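Local coordinates for lamina-associated polypeptide 2 isoforms alpha/zeta (Mus musculus, PDB 2V0X), which forms homodimers through a long coiled-coil domain and, as a nuclear lamina component, probably associates with lamin A and chromatin, at the interface of chains A and B. Numbering follows the deposited sequence. Chains: chain A/B, Lamina-associated polypeptide 2 isoforms alpha/zeta.

Contact 1: the interface of chains A and B. Residues chain A 7, 9, 156, 159, 163; chain B 138-139, 141-142, 145.
A:Leu156 and A:Leu159 of helix 152-196 close on B:Ile145 near the end of helix 100-146, two antiparallel helices in the coiled-coil dimerization domain of LAP2alpha. No hydrogen bond crosses this contact; methyls pack on methyls and on backbone atoms. B:Ile145 holds CG1 between its backbone N and carbonyl carbon (chi1 57°), which carries the CD1 methyl out between the two leucines. A:Leu159 meets it tip to tip, CD1 lying 3.5 Å from CD1 of B:Ile145. A:Leu156 instead runs alongside in the opposite sense and offers its CD2 branch, which also rests 3.8 Å from CA of B:Ala142.

A second apolar group comes from the N-terminal loop. A:Leu9 crosses B:Ile138 at about a right angle, its CD1 sitting 3.6 Å from CG2 of the isoleucine and 3.8 Å from CB of B:Ala142. A:Leu9 CB in turn lies 3.9 Å over the rim of the A:Tyr163 ring, so the A:Leu9 side chain bridges from that ring to the partner helix.

Methyl-to-backbone contacts form the third group. B:Ile138 sets CG2 3.5 Å from the carbonyl O of A:Leu159, while its CD1 reaches 3.9 Å from N of A:Tyr163. An alanine in place of B:Ile138 would probably open a gap against the A:Leu159-A:Tyr163 backbone and leave CD1 of A:Leu9 freer to turn.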
loop_
_atom_site.group_PDB
_atom_site.type_symbol
_atom_site.label_atom_id
_atom_site.label_comp_id
_atom_site.label_asym_id
_atom_site.label_seq_id
_atom_site.Cartn_x
_atom_site.Cartn_y
_atom_site.Cartn_z
ATOM N N HIS A 7 -3.236 -11.403 -34.954
ATOM C CA HIS A 7 -3.818 -10.079 -35.147
ATOM C C HIS A 7 -4.639 -9.684 -33.922
ATOM O O HIS A 7 -4.197 -8.880 -33.094
ATOM C CB HIS A 7 -4.697 -10.061 -36.408
ATOM C CG HIS A 7 -5.258 -8.712 -36.742
ATOM N ND1 HIS A 7 -6.141 -8.044 -35.920
ATOM C CD2 HIS A 7 -5.066 -7.908 -37.815
ATOM C CE1 HIS A 7 -6.469 -6.890 -36.471
ATOM N NE2 HIS A 7 -5.831 -6.783 -37.622
ATOM N N LEU A 9 -5.655 -10.723 -30.663
ATOM C CA LEU A 9 -5.408 -11.623 -29.547
ATOM C C LEU A 9 -6.626 -11.538 -28.637
ATOM O O LEU A 9 -7.463 -10.649 -28.801
ATOM C CB LEU A 9 -4.143 -11.198 -28.802
ATOM C CG LEU A 9 -2.860 -11.211 -29.634
ATOM C CD1 LEU A 9 -1.737 -10.558 -28.861
ATOM C CD2 LEU A 9 -2.491 -12.634 -30.020
ATOM N N LEU A 156 2.722 -16.182 -32.225
ATOM C CA LEU A 156 1.412 -15.599 -31.970
ATOM C C LEU A 156 0.732 -16.261 -30.782
ATOM O O LEU A 156 -0.115 -15.659 -30.115
ATOM C CB LEU A 156 0.520 -15.714 -33.195
ATOM C CG LEU A 156 0.783 -14.759 -34.350
ATOM C CD1 LEU A 156 -0.299 -14.976 -35.399
ATOM C CD2 LEU A 156 0.752 -13.321 -33.856
ATOM N N LEU A 159 2.445 -14.680 -27.807
ATOM C CA LEU A 159 1.971 -13.322 -27.635
ATOM C C LEU A 159 0.580 -13.284 -27.026
ATOM O O LEU A 159 0.218 -12.319 -26.346
ATOM C CB LEU A 159 1.978 -12.565 -28.965
ATOM C CG LEU A 159 3.378 -12.249 -29.485
ATOM C CD1 LEU A 159 3.276 -11.460 -30.786
ATOM C CD2 LEU A 159 4.146 -11.472 -28.412
ATOM N N TYR A 163 -0.355 -11.086 -23.771
ATOM C CA TYR A 163 -1.464 -10.162 -23.829
ATOM C C TYR A 163 -2.349 -10.377 -22.583
ATOM O O TYR A 163 -2.787 -9.417 -21.941
ATOM C CB TYR A 163 -2.226 -10.407 -25.127
ATOM C CG TYR A 163 -3.365 -9.463 -25.382
ATOM C CD1 TYR A 163 -3.144 -8.208 -25.942
ATOM C CD2 TYR A 163 -4.668 -9.828 -25.071
ATOM C CE1 TYR A 163 -4.202 -7.341 -26.190
ATOM C CE2 TYR A 163 -5.730 -8.967 -25.313
ATOM C CZ TYR A 163 -5.492 -7.735 -25.876
ATOM O OH TYR A 163 -6.554 -6.912 -26.170
ATOM N N ILE B 138 1.663 -5.219 -27.643
ATOM C CA ILE B 138 1.688 -6.656 -27.910
ATOM C C ILE B 138 0.774 -6.971 -29.090
ATOM O O ILE B 138 1.168 -7.696 -30.003
ATOM C CB ILE B 138 1.248 -7.496 -26.679
ATOM C CG1 ILE B 138 2.347 -7.477 -25.612
ATOM C CG2 ILE B 138 0.944 -8.947 -27.092
ATOM C CD1 ILE B 138 1.889 -7.959 -24.256
ATOM N N SER B 139 -0.435 -6.418 -29.082
ATOM C CA SER B 139 -1.340 -6.666 -30.183
ATOM C C SER B 139 -0.787 -6.054 -31.474
ATOM O O SER B 139 -0.926 -6.641 -32.542
ATOM C CB SER B 139 -2.741 -6.131 -29.879
ATOM O OG SER B 139 -2.688 -4.795 -29.429
ATOM N N ALA B 141 2.310 -5.808 -32.378
ATOM C CA ALA B 141 3.346 -6.724 -32.832
ATOM C C ALA B 141 2.698 -7.966 -33.441
ATOM O O ALA B 141 3.177 -8.509 -34.444
ATOM C CB ALA B 141 4.227 -7.120 -31.669
ATOM N N ALA B 142 1.615 -8.414 -32.810
ATOM C CA ALA B 142 0.864 -9.579 -33.263
ATOM C C ALA B 142 0.380 -9.360 -34.693
ATOM O O ALA B 142 0.596 -10.207 -35.559
ATOM C CB ALA B 142 -0.330 -9.840 -32.341
ATOM N N ILE B 145 3.355 -9.502 -37.422
ATOM C CA ILE B 145 3.787 -10.860 -37.758
ATOM C C ILE B 145 2.649 -11.730 -38.293
ATOM O O ILE B 145 2.878 -12.817 -38.826
ATOM C CB ILE B 145 4.466 -11.552 -36.557
ATOM C CG1 ILE B 145 3.527 -11.587 -35.352
ATOM C CG2 ILE B 145 5.740 -10.817 -36.201
ATOM C CD1 ILE B 145 4.123 -12.247 -34.124
#

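Contact 2: the interface of chains A and B. Residues chain A 127, 131, 134, 166, 169-170; chain B 131, 134, 166, 169-170.
This is a two-fold homodimer interface of coiled-coil type, in which A:Leu134 meets B:Leu134 and A:Leu169 meets B:Leu169, fastening the two subunits along their shared axis. Contact between identical residues is the evidence that the axis runs between them. The B:Leu134 and A:Leu134 side chains reach toward each other tip to tip, with their CD2 methyls 3.4 Å apart, tighter than usual van der Waals packing. In each, CG stands anti to the backbone N (chi1 165° in A and 162° in B), an orientation that turns the CD2 branch to its mate. The two Leu169 side chains cross obliquely and touch through CD1, at 3.8 Å.

Small residues flank these pairs. CB of B:Ala131 lies against the opposite helix, 3.6 Å from N of A:Cys170 and 3.7 Å from O of A:Ala166, and A:Ala131 repeats this on chain B. The cysteine takes part through its backbone and CB rather than its thiol. A:Ala166 in turn places CB 4.1 Å from CG of B:Leu134. With no polar pair in bonding reach across the boundary, the two chains are held here by close apolar packing. The patch straddles the two-fold axis, which runs roughly along the bundle, where helices 100-146 and 152-196 of both chains come together.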
loop_
_atom_site.group_PDB
_atom_site.type_symbol
_atom_site.label_atom_id
_atom_site.label_comp_id
_atom_site.label_asym_id
_atom_site.label_seq_id
_atom_site.Cartn_x
_atom_site.Cartn_y
_atom_site.Cartn_z
ATOM N N THR A 127 2.470 -9.543 -8.909
ATOM C CA THR A 127 2.800 -8.694 -10.045
ATOM C C THR A 127 4.256 -8.894 -10.473
ATOM O O THR A 127 4.556 -8.984 -11.664
ATOM C CB THR A 127 2.580 -7.201 -9.679
ATOM O OG1 THR A 127 1.181 -6.972 -9.496
ATOM C CG2 THR A 127 3.084 -6.280 -10.781
ATOM N N ALA A 131 5.285 -10.071 -14.116
ATOM C CA ALA A 131 6.098 -9.153 -14.921
ATOM C C ALA A 131 7.281 -9.940 -15.467
ATOM O O ALA A 131 7.633 -9.824 -16.643
ATOM C CB ALA A 131 6.598 -7.972 -14.062
ATOM N N LEU A 134 6.204 -12.635 -18.111
ATOM C CA LEU A 134 5.865 -11.869 -19.304
ATOM C C LEU A 134 7.154 -11.484 -20.045
ATOM O O LEU A 134 7.232 -11.548 -21.276
ATOM C CB LEU A 134 5.097 -10.620 -18.881
ATOM C CG LEU A 134 4.875 -9.434 -19.804
ATOM C CD1 LEU A 134 4.366 -9.874 -21.172
ATOM C CD2 LEU A 134 3.864 -8.529 -19.130
ATOM N N ALA A 166 -0.627 -9.057 -19.510
ATOM C CA ALA A 166 -0.708 -7.599 -19.456
ATOM C C ALA A 166 -2.059 -7.149 -18.876
ATOM O O ALA A 166 -2.113 -6.206 -18.075
ATOM C CB ALA A 166 -0.481 -7.004 -20.840
ATOM N N LEU A 169 -2.036 -7.747 -15.153
ATOM C CA LEU A 169 -1.237 -6.711 -14.509
ATOM C C LEU A 169 -2.050 -5.435 -14.337
ATOM O O LEU A 169 -2.047 -4.854 -13.267
ATOM C CB LEU A 169 0.065 -6.470 -15.298
ATOM C CG LEU A 169 1.103 -7.595 -15.167
ATOM C CD1 LEU A 169 2.301 -7.358 -16.054
ATOM C CD2 LEU A 169 1.570 -7.734 -13.722
ATOM N N CYS A 170 -2.822 -5.056 -15.352
ATOM C CA CYS A 170 -3.655 -3.867 -15.249
ATOM C C CYS A 170 -4.718 -4.057 -14.154
ATOM O O CYS A 170 -4.997 -3.123 -13.390
ATOM C CB CYS A 170 -4.297 -3.510 -16.597
ATOM S SG CYS A 170 -5.172 -1.912 -16.581
ATOM N N ALA B 131 0.878 -1.132 -17.994
ATOM C CA ALA B 131 0.274 -2.433 -18.333
ATOM C C ALA B 131 -0.629 -2.321 -19.568
ATOM O O ALA B 131 -0.557 -3.131 -20.493
ATOM C CB ALA B 131 -0.508 -2.979 -17.167
ATOM N N LEU B 134 1.475 -1.628 -22.693
ATOM C CA LEU B 134 2.123 -2.872 -23.043
ATOM C C LEU B 134 1.173 -3.791 -23.819
ATOM O O LEU B 134 1.586 -4.439 -24.795
ATOM C CB LEU B 134 2.625 -3.551 -21.771
ATOM C CG LEU B 134 2.985 -5.032 -21.706
ATOM C CD1 LEU B 134 4.122 -5.382 -22.621
ATOM C CD2 LEU B 134 3.343 -5.351 -20.266
ATOM N N ALA B 166 7.932 -4.366 -19.401
ATOM C CA ALA B 166 7.831 -5.491 -18.458
ATOM C C ALA B 166 8.847 -5.354 -17.328
ATOM O O ALA B 166 8.529 -5.641 -16.175
ATOM C CB ALA B 166 8.000 -6.852 -19.170
ATOM N N LEU B 169 7.634 -2.720 -15.011
ATOM C CA LEU B 169 6.595 -3.281 -14.161
ATOM C C LEU B 169 7.165 -4.077 -12.984
ATOM O O LEU B 169 6.637 -4.008 -11.885
ATOM C CB LEU B 169 5.646 -4.134 -14.987
ATOM C CG LEU B 169 4.790 -3.320 -15.951
ATOM C CD1 LEU B 169 4.203 -4.211 -17.018
ATOM C CD2 LEU B 169 3.700 -2.569 -15.200
ATOM N N CYS B 170 8.251 -4.808 -13.219
ATOM C CA CYS B 170 8.885 -5.573 -12.156
ATOM C C CYS B 170 9.482 -4.580 -11.154
ATOM O O CYS B 170 9.342 -4.772 -9.948
ATOM C CB CYS B 170 9.972 -6.516 -12.701
ATOM S SG CYS B 170 10.474 -7.801 -11.489
#

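Contact 3: the interface of chains A and B. Residues chain A 33, 35; chain B 62-64, 125-126, 129.
A:Phe33, on an extended loop, docks on B:His126 and B:Phe129 of helix 100-146, a loop-on-helix contact beside the coiled coil of the LAP2alpha dimer. The tight part surrounds the phenylalanine, which buries 149 Å² against chain B. Its CG stands anti to the backbone N (chi1 -176°), sending the ring out over the partner helix. One face stacks on the imidazole of B:His126, centroids 4.0 Å apart and planes inclined by 18°. The far rim points at B:Phe129 in an edge-to-face arrangement, with CZ of A:Phe33 3.5 Å from CB of B:Phe129 and that CB in the plane of the A:Phe33 ring.

A second-shell bond steadies the stack: NE2 of B:His126 donates to the carbonyl O of B:Pro62 at 2.7 Å. The oxygen lies nearly in the imidazole plane, while the nitrogen sits above the carbonyl plane; this bond should restrain ring rotation. The same B:Pro62 O comes 3.3 Å from CB of A:Phe33. Beside the ring, N of B:Ser64 donates to O of A:Phe33 at 2.8 Å.

Around A:Leu35 the fit is looser, with 19 Å² hidden. Its backbone N makes a weak hydrogen bond to O of B:Ser64. Its side chain touches through CD1, 3.9 Å from CB of B:Ala125, with CG1 of B:Val63 slightly farther off.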
loop_
_atom_site.group_PDB
_atom_site.type_symbol
_atom_site.label_atom_id
_atom_site.label_comp_id
_atom_site.label_asym_id
_atom_site.label_seq_id
_atom_site.Cartn_x
_atom_site.Cartn_y
_atom_site.Cartn_z
ATOM N N PHE A 33 1.350 13.731 -15.684
ATOM C CA PHE A 33 0.708 12.423 -15.752
ATOM C C PHE A 33 -0.588 12.571 -14.950
ATOM O O PHE A 33 -0.579 12.525 -13.717
ATOM C CB PHE A 33 1.621 11.349 -15.139
ATOM C CG PHE A 33 1.072 9.947 -15.242
ATOM C CD1 PHE A 33 1.318 9.171 -16.375
ATOM C CD2 PHE A 33 0.301 9.406 -14.212
ATOM C CE1 PHE A 33 0.802 7.880 -16.479
ATOM C CE2 PHE A 33 -0.220 8.117 -14.304
ATOM C CZ PHE A 33 0.029 7.351 -15.439
ATOM N N LEU A 35 -4.215 11.864 -13.215
ATOM C CA LEU A 35 -4.764 10.709 -12.540
ATOM C C LEU A 35 -5.978 10.203 -13.304
ATOM O O LEU A 35 -6.882 10.968 -13.645
ATOM C CB LEU A 35 -5.121 11.022 -11.084
ATOM C CG LEU A 35 -5.110 9.752 -10.226
ATOM C CD1 LEU A 35 -3.808 8.998 -10.459
ATOM C CD2 LEU A 35 -5.249 10.095 -8.762
ATOM N N PRO B 62 5.734 10.468 -10.941
ATOM C CA PRO B 62 5.038 11.755 -10.911
ATOM C C PRO B 62 3.554 11.669 -11.293
ATOM O O PRO B 62 3.162 10.942 -12.210
ATOM C CB PRO B 62 5.827 12.580 -11.930
ATOM C CG PRO B 62 6.190 11.546 -12.953
ATOM C CD PRO B 62 6.660 10.405 -12.090
ATOM N N VAL B 63 2.738 12.446 -10.593
ATOM C CA VAL B 63 1.315 12.484 -10.856
ATOM C C VAL B 63 0.872 13.950 -10.839
ATOM O O VAL B 63 1.486 14.787 -10.168
ATOM C CB VAL B 63 0.532 11.639 -9.826
ATOM C CG1 VAL B 63 -0.968 11.875 -9.963
ATOM C CG2 VAL B 63 0.827 10.146 -10.047
ATOM N N SER B 64 -0.161 14.259 -11.613
ATOM C CA SER B 64 -0.685 15.607 -11.705
ATOM C C SER B 64 -2.204 15.633 -11.594
ATOM O O SER B 64 -2.871 14.594 -11.723
ATOM C CB SER B 64 -0.272 16.238 -13.042
ATOM O OG SER B 64 1.139 16.310 -13.168
ATOM N N ALA B 125 -0.874 3.552 -10.085
ATOM C CA ALA B 125 -1.431 4.337 -11.187
ATOM C C ALA B 125 -0.523 4.223 -12.410
ATOM O O ALA B 125 -0.994 4.053 -13.534
ATOM C CB ALA B 125 -1.583 5.821 -10.778
ATOM N N HIS B 126 0.780 4.339 -12.190
ATOM C CA HIS B 126 1.728 4.227 -13.294
ATOM C C HIS B 126 1.722 2.807 -13.833
ATOM O O HIS B 126 1.773 2.600 -15.037
ATOM C CB HIS B 126 3.135 4.638 -12.857
ATOM C CG HIS B 126 3.341 6.115 -12.870
ATOM N ND1 HIS B 126 3.963 6.770 -13.916
ATOM C CD2 HIS B 126 2.941 7.080 -12.009
ATOM C CE1 HIS B 126 3.927 8.074 -13.701
ATOM N NE2 HIS B 126 3.314 8.287 -12.551
ATOM N N PHE B 129 -1.148 2.306 -16.234
ATOM C CA PHE B 129 -0.822 2.955 -17.494
ATOM C C PHE B 129 0.141 2.111 -18.338
ATOM O O PHE B 129 -0.104 1.872 -19.507
ATOM C CB PHE B 129 -0.206 4.339 -17.259
ATOM C CG PHE B 129 0.352 4.962 -18.508
ATOM C CD1 PHE B 129 -0.494 5.479 -19.475
ATOM C CD2 PHE B 129 1.727 4.966 -18.745
ATOM C CE1 PHE B 129 0.017 5.988 -20.670
ATOM C CE2 PHE B 129 2.255 5.468 -19.932
ATOM C CZ PHE B 129 1.402 5.980 -20.898
#

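Contact 4: the interface of chains A and B. Residues chain A 71-72, 114, 117-118, 121; chain B 43, 47, 184, 188, 214.
A:Tyr114 and B:Met184 meet through two torsions: the tyrosine CG is anti to its backbone N (chi1 -171°), and the B:Met184 chain bends at chi3 (90°). B:Met184 is modelled as selenomethionine, and the two residues belong to antiparallel helices, 100-146 and 152-196, of the LAP2alpha coiled-coil dimer. CG of B:Met184 sits centrally over one face of the phenol, 3.8 Å from the centroid, as a CH-pi contact. The bend then brings the terminal CE methyl round to the tyrosine OH, at 3.4 Å. Along the same chain, SE rests 3.8 Å from CD2 of A:Leu121, a branch that also meets CG2 of B:Val43 tip to tip.

The phenol is anchored by its own chain, OH donating to the carbonyl O of A:Ile71 at 2.9 Å. CH2 of B:Trp47 lies 3.6 Å from CG2 of A:Ile71. That indole is sandwiched between B:Phe214 on one face and B:Val43 on the other. B:Thr188, whose OG1 donates to O of B:Met184 at 2.8 Å, flanks the tyrosine at CE1. A phenylalanine in place of A:Tyr114 would probably leave the A:Ile71 carbonyl without its hydrogen-bond mate and the ring freer to shift against B:Met184.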
loop_
_atom_site.group_PDB
_atom_site.type_symbol
_atom_site.label_atom_id
_atom_site.label_comp_id
_atom_site.label_asym_id
_atom_site.label_seq_id
_atom_site.Cartn_x
_atom_site.Cartn_y
_atom_site.Cartn_z
ATOM N N ILE A 71 4.691 -13.182 8.167
ATOM C CA ILE A 71 5.084 -11.790 7.990
ATOM C C ILE A 71 3.956 -10.881 7.486
ATOM O O ILE A 71 3.964 -9.674 7.747
ATOM C CB ILE A 71 6.323 -11.722 7.078
ATOM C CG1 ILE A 71 7.582 -11.912 7.930
ATOM C CG2 ILE A 71 6.350 -10.456 6.245
ATOM C CD1 ILE A 71 8.866 -11.945 7.136
ATOM N N LEU A 72 2.958 -11.466 6.826
ATOM C CA LEU A 72 1.827 -10.701 6.300
ATOM C C LEU A 72 0.691 -10.538 7.297
ATOM O O LEU A 72 -0.114 -9.611 7.184
ATOM C CB LEU A 72 1.268 -11.351 5.028
ATOM C CG LEU A 72 2.170 -11.393 3.787
ATOM C CD1 LEU A 72 1.558 -12.328 2.767
ATOM C CD2 LEU A 72 2.347 -10.018 3.182
ATOM N N TYR A 114 -2.299 -1.933 8.594
ATOM C CA TYR A 114 -1.326 -3.005 8.389
ATOM C C TYR A 114 -1.909 -4.051 7.422
ATOM O O TYR A 114 -1.244 -4.487 6.502
ATOM C CB TYR A 114 -0.985 -3.695 9.730
ATOM C CG TYR A 114 0.178 -4.682 9.662
ATOM C CD1 TYR A 114 1.437 -4.334 10.151
ATOM C CD2 TYR A 114 0.027 -5.951 9.081
ATOM C CE1 TYR A 114 2.522 -5.218 10.060
ATOM C CE2 TYR A 114 1.117 -6.849 8.980
ATOM C CZ TYR A 114 2.352 -6.471 9.469
ATOM O OH TYR A 114 3.441 -7.310 9.362
ATOM N N ALA A 117 -2.090 -2.791 3.802
ATOM C CA ALA A 117 -0.740 -2.732 3.246
ATOM C C ALA A 117 -0.178 -4.132 2.951
ATOM O O ALA A 117 0.580 -4.315 1.993
ATOM C CB ALA A 117 0.191 -1.985 4.213
ATOM N N ALA A 118 -0.493 -5.097 3.818
ATOM C CA ALA A 118 -0.040 -6.489 3.649
ATOM C C ALA A 118 -0.662 -7.051 2.370
ATOM O O ALA A 118 0.000 -7.701 1.575
ATOM C CB ALA A 118 -0.454 -7.352 4.869
ATOM N N LEU A 121 0.939 -5.674 -0.592
ATOM C CA LEU A 121 2.223 -6.321 -0.774
ATOM C C LEU A 121 2.058 -7.695 -1.427
ATOM O O LEU A 121 2.837 -8.075 -2.296
ATOM C CB LEU A 121 2.938 -6.414 0.561
ATOM C CG LEU A 121 4.181 -7.252 0.867
ATOM C CD1 LEU A 121 5.025 -7.576 -0.319
ATOM C CD2 LEU A 121 4.986 -6.508 1.940
ATOM N N VAL B 43 11.544 -6.206 2.473
ATOM C CA VAL B 43 10.667 -6.035 3.626
ATOM C C VAL B 43 11.509 -5.999 4.912
ATOM O O VAL B 43 11.381 -5.072 5.712
ATOM C CB VAL B 43 9.586 -7.157 3.700
ATOM C CG1 VAL B 43 8.772 -7.035 4.965
ATOM C CG2 VAL B 43 8.657 -7.088 2.482
ATOM N N TRP B 47 12.205 -2.962 7.799
ATOM C CA TRP B 47 11.795 -3.247 9.167
ATOM C C TRP B 47 12.893 -3.141 10.219
ATOM O O TRP B 47 12.614 -3.242 11.412
ATOM C CB TRP B 47 11.117 -4.605 9.230
ATOM C CG TRP B 47 9.762 -4.600 8.616
ATOM C CD1 TRP B 47 9.109 -3.521 8.052
ATOM C CD2 TRP B 47 8.859 -5.708 8.521
ATOM N NE1 TRP B 47 7.861 -3.902 7.617
ATOM C CE2 TRP B 47 7.679 -5.235 7.891
ATOM C CE3 TRP B 47 8.926 -7.056 8.914
ATOM C CZ2 TRP B 47 6.578 -6.068 7.642
ATOM C CZ3 TRP B 47 7.825 -7.881 8.671
ATOM C CH2 TRP B 47 6.668 -7.385 8.040
HETATM N N MSE B 184 3.423 -0.957 6.942
HETATM C CA MSE B 184 3.341 -1.994 7.959
HETATM C C MSE B 184 4.259 -1.641 9.136
HETATM O O MSE B 184 3.897 -1.846 10.287
HETATM C CB MSE B 184 3.730 -3.346 7.348
HETATM C CG MSE B 184 2.653 -3.933 6.420
HETATM SE SE MSE B 184 3.388 -5.128 5.073
HETATM C CE MSE B 184 3.293 -6.794 6.031
ATOM N N THR B 188 2.930 -0.796 12.943
ATOM C CA THR B 188 3.529 -1.505 14.062
ATOM C C THR B 188 4.119 -0.528 15.089
ATOM O O THR B 188 3.958 -0.724 16.282
ATOM C CB THR B 188 4.583 -2.504 13.540
ATOM O OG1 THR B 188 3.929 -3.428 12.654
ATOM C CG2 THR B 188 5.259 -3.271 14.670
ATOM N N PHE B 214 11.635 -4.697 13.722
ATOM C CA PHE B 214 10.381 -5.432 13.663
ATOM C C PHE B 214 10.658 -6.678 12.842
ATOM O O PHE B 214 11.257 -6.598 11.769
ATOM C CB PHE B 214 9.296 -4.613 12.983
ATOM C CG PHE B 214 8.014 -5.371 12.784
ATOM C CD1 PHE B 214 7.430 -6.064 13.836
ATOM C CD2 PHE B 214 7.367 -5.352 11.556
ATOM C CE1 PHE B 214 6.222 -6.719 13.676
ATOM C CE2 PHE B 214 6.154 -6.006 11.378
ATOM C CZ PHE B 214 5.578 -6.688 12.433
#

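Helix 100-146 contributes to all four contacts, and helix 152-196 to contacts 1, 2 and 4. Contact 2 lies about 16 Å from contact 1 and contact 3, and about 23 Å from contact 4, between the centres of their C-alpha atoms. Contacts 1 and 4, about 39 Å apart, show that the interface extends over at least this length. No hydrogen bond crosses contacts 1, 2 and 4, whereas contact 3 adds a backbone bond and a weaker one between loop segments. Contact 2 straddles the two-fold axis, and the others recur with the chains exchanged, so loops and short helices clasp a long helical core.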